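PDB 4YX7: surface presentation of antigens protein SpaO from Salmonella typhimurium, which takes part in the type III secretion pathway that Salmonella needs to enter mammalian cells, this chain being its first SPOA domain, captured bound to OrgB. Local coordinates for residues Ile16-Asp20 with Leu36-Arg41. Residues are numbered along the deposited sequence; the frame is centred on the assembly and turned at random.
Sequences IGSSD and LIRTSR
Within this SPOA domain of the FliN/MopA/SpaO family, strand 9-22 and the start of strand 39-46 form an antiparallel ladder, their short segments running at 149° with axes 4.1 Å apart. Ser-18 and Thr-39 make a hydrogen-bonded pair, CA atoms 5.4 Å apart: Ser-18 N donates to Thr-39 O (2.9 Å) and Thr-39 N to Ser-18 O (3.1 Å). Toward the other end, Arg-41 N reaches Ile-16 O at 3.2 Å. Gly-17, at phi/psi 168/168, lets the chains close in to 3.2 Å between its CA and Thr-39 O; a CB there would strike CG2 of Ile-37, which lies 3.8 Å from Gly-17 CA.

Beyond Ser-18 side-chain bonding takes over, where Arg-38 (phi/psi -84/-28) breaks the extended run between Leu-36 and Thr-39. Gly-17 to Asp-20 also pair with a strand of another SpaO chain, so the sheet continues across the interface, while Leu-36 also bonds through its backbone to OrgB. Ser-19, with chi1 in m, spans this break: its OG accepts from Arg-38 N at 3.0 Å and donates to Leu-36 O at 2.6 Å.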
loop_
_atom_site.group_PDB
_atom_site.type_symbol
_atom_site.label_atom_id
_atom_site.label_comp_id
_atom_site.label_asym_id
_atom_site.label_seq_id
_atom_site.Cartn_x
_atom_site.Cartn_y
_atom_site.Cartn_z
ATOM N N ILE A 16 -0.181 -7.450 13.749
ATOM C CA ILE A 16 0.754 -7.399 12.624
ATOM C C ILE A 16 2.152 -6.935 13.028
ATOM O O ILE A 16 3.053 -6.863 12.197
ATOM C CB ILE A 16 0.255 -6.466 11.510
ATOM C CG1 ILE A 16 0.126 -5.032 12.037
ATOM C CG2 ILE A 16 -1.060 -6.978 10.938
ATOM C CD1 ILE A 16 -0.304 -4.034 11.005
ATOM N N GLY A 17 2.348 -6.619 14.299
ATOM C CA GLY A 17 3.671 -6.229 14.728
ATOM C C GLY A 17 3.672 -5.637 16.106
ATOM O O GLY A 17 2.610 -5.343 16.649
ATOM N N SER A 18 4.871 -5.476 16.672
ATOM C CA SER A 18 5.012 -4.899 17.996
ATOM C C SER A 18 6.304 -4.118 18.142
ATOM O O SER A 18 7.236 -4.265 17.355
ATOM C CB SER A 18 4.936 -5.983 19.071
ATOM O OG SER A 18 6.067 -6.830 19.014
ATOM N N SER A 19 6.331 -3.267 19.157
ATOM C CA SER A 19 7.493 -2.457 19.466
ATOM C C SER A 19 7.602 -2.305 20.968
ATOM O O SER A 19 6.678 -1.817 21.605
ATOM C CB SER A 19 7.390 -1.085 18.809
ATOM O OG SER A 19 7.718 -1.140 17.437
ATOM N N ASP A 20 8.721 -2.721 21.549
ATOM C CA ASP A 20 8.949 -2.448 22.960
ATOM C C ASP A 20 9.275 -0.969 23.175
ATOM O O ASP A 20 10.267 -0.445 22.654
ATOM C CB ASP A 20 10.061 -3.329 23.512
ATOM C CG ASP A 20 9.530 -4.547 24.245
ATOM O OD1 ASP A 20 8.568 -4.391 25.031
ATOM O OD2 ASP A 20 10.080 -5.657 24.050
ATOM N N LEU A 36 7.497 3.492 14.718
ATOM C CA LEU A 36 8.075 2.391 13.962
ATOM C C LEU A 36 7.620 1.035 14.518
ATOM O O LEU A 36 7.450 0.865 15.728
ATOM C CB LEU A 36 9.600 2.468 13.972
ATOM C CG LEU A 36 10.319 3.440 13.026
ATOM C CD1 LEU A 36 9.879 4.869 13.227
ATOM C CD2 LEU A 36 11.834 3.338 13.199
ATOM N N ILE A 37 7.397 0.085 13.617
ATOM C CA ILE A 37 7.149 -1.300 13.975
ATOM C C ILE A 37 8.465 -2.075 13.906
ATOM O O ILE A 37 8.972 -2.360 12.823
ATOM C CB ILE A 37 6.118 -1.932 13.047
ATOM C CG1 ILE A 37 4.830 -1.093 13.056
ATOM C CG2 ILE A 37 5.873 -3.365 13.440
ATOM C CD1 ILE A 37 3.654 -1.719 12.333
ATOM N N ARG A 38 9.020 -2.409 15.066
ATOM C CA ARG A 38 10.363 -2.975 15.124
ATOM C C ARG A 38 10.382 -4.474 14.886
ATOM O O ARG A 38 11.372 -5.017 14.420
ATOM C CB ARG A 38 11.016 -2.664 16.470
ATOM C CG ARG A 38 11.304 -1.190 16.695
ATOM C CD ARG A 38 12.028 -0.582 15.492
ATOM N NE ARG A 38 13.427 -0.987 15.379
ATOM C CZ ARG A 38 14.457 -0.203 15.685
ATOM N NH1 ARG A 38 14.249 1.032 16.118
ATOM N NH2 ARG A 38 15.699 -0.642 15.554
ATOM N N THR A 39 9.295 -5.144 15.225
ATOM C CA THR A 39 9.203 -6.588 15.045
ATOM C C THR A 39 7.913 -6.886 14.318
ATOM O O THR A 39 6.839 -6.598 14.835
ATOM C CB THR A 39 9.225 -7.365 16.387
ATOM O OG1 THR A 39 10.372 -6.982 17.157
ATOM C CG2 THR A 39 9.265 -8.868 16.141
ATOM N N SER A 40 8.017 -7.440 13.114
ATOM C CA SER A 40 6.839 -7.795 12.333
ATOM C C SER A 40 6.298 -9.151 12.754
ATOM O O SER A 40 7.016 -10.149 12.739
ATOM C CB SER A 40 7.158 -7.813 10.844
ATOM O OG SER A 40 7.906 -8.968 10.520
ATOM N N ARG A 41 5.028 -9.176 13.134
ATOM C CA ARG A 41 4.358 -10.403 13.526
ATOM C C ARG A 41 3.113 -10.570 12.660
ATOM O O ARG A 41 2.740 -9.651 11.931
ATOM C CB ARG A 41 3.986 -10.368 15.012
ATOM C CG ARG A 41 5.003 -9.648 15.890
ATOM C CD ARG A 41 4.638 -9.721 17.378
ATOM N NE ARG A 41 5.541 -10.596 18.127
ATOM C CZ ARG A 41 6.292 -10.211 19.153
ATOM N NH1 ARG A 41 6.250 -8.955 19.567
ATOM N NH2 ARG A 41 7.084 -11.082 19.768
#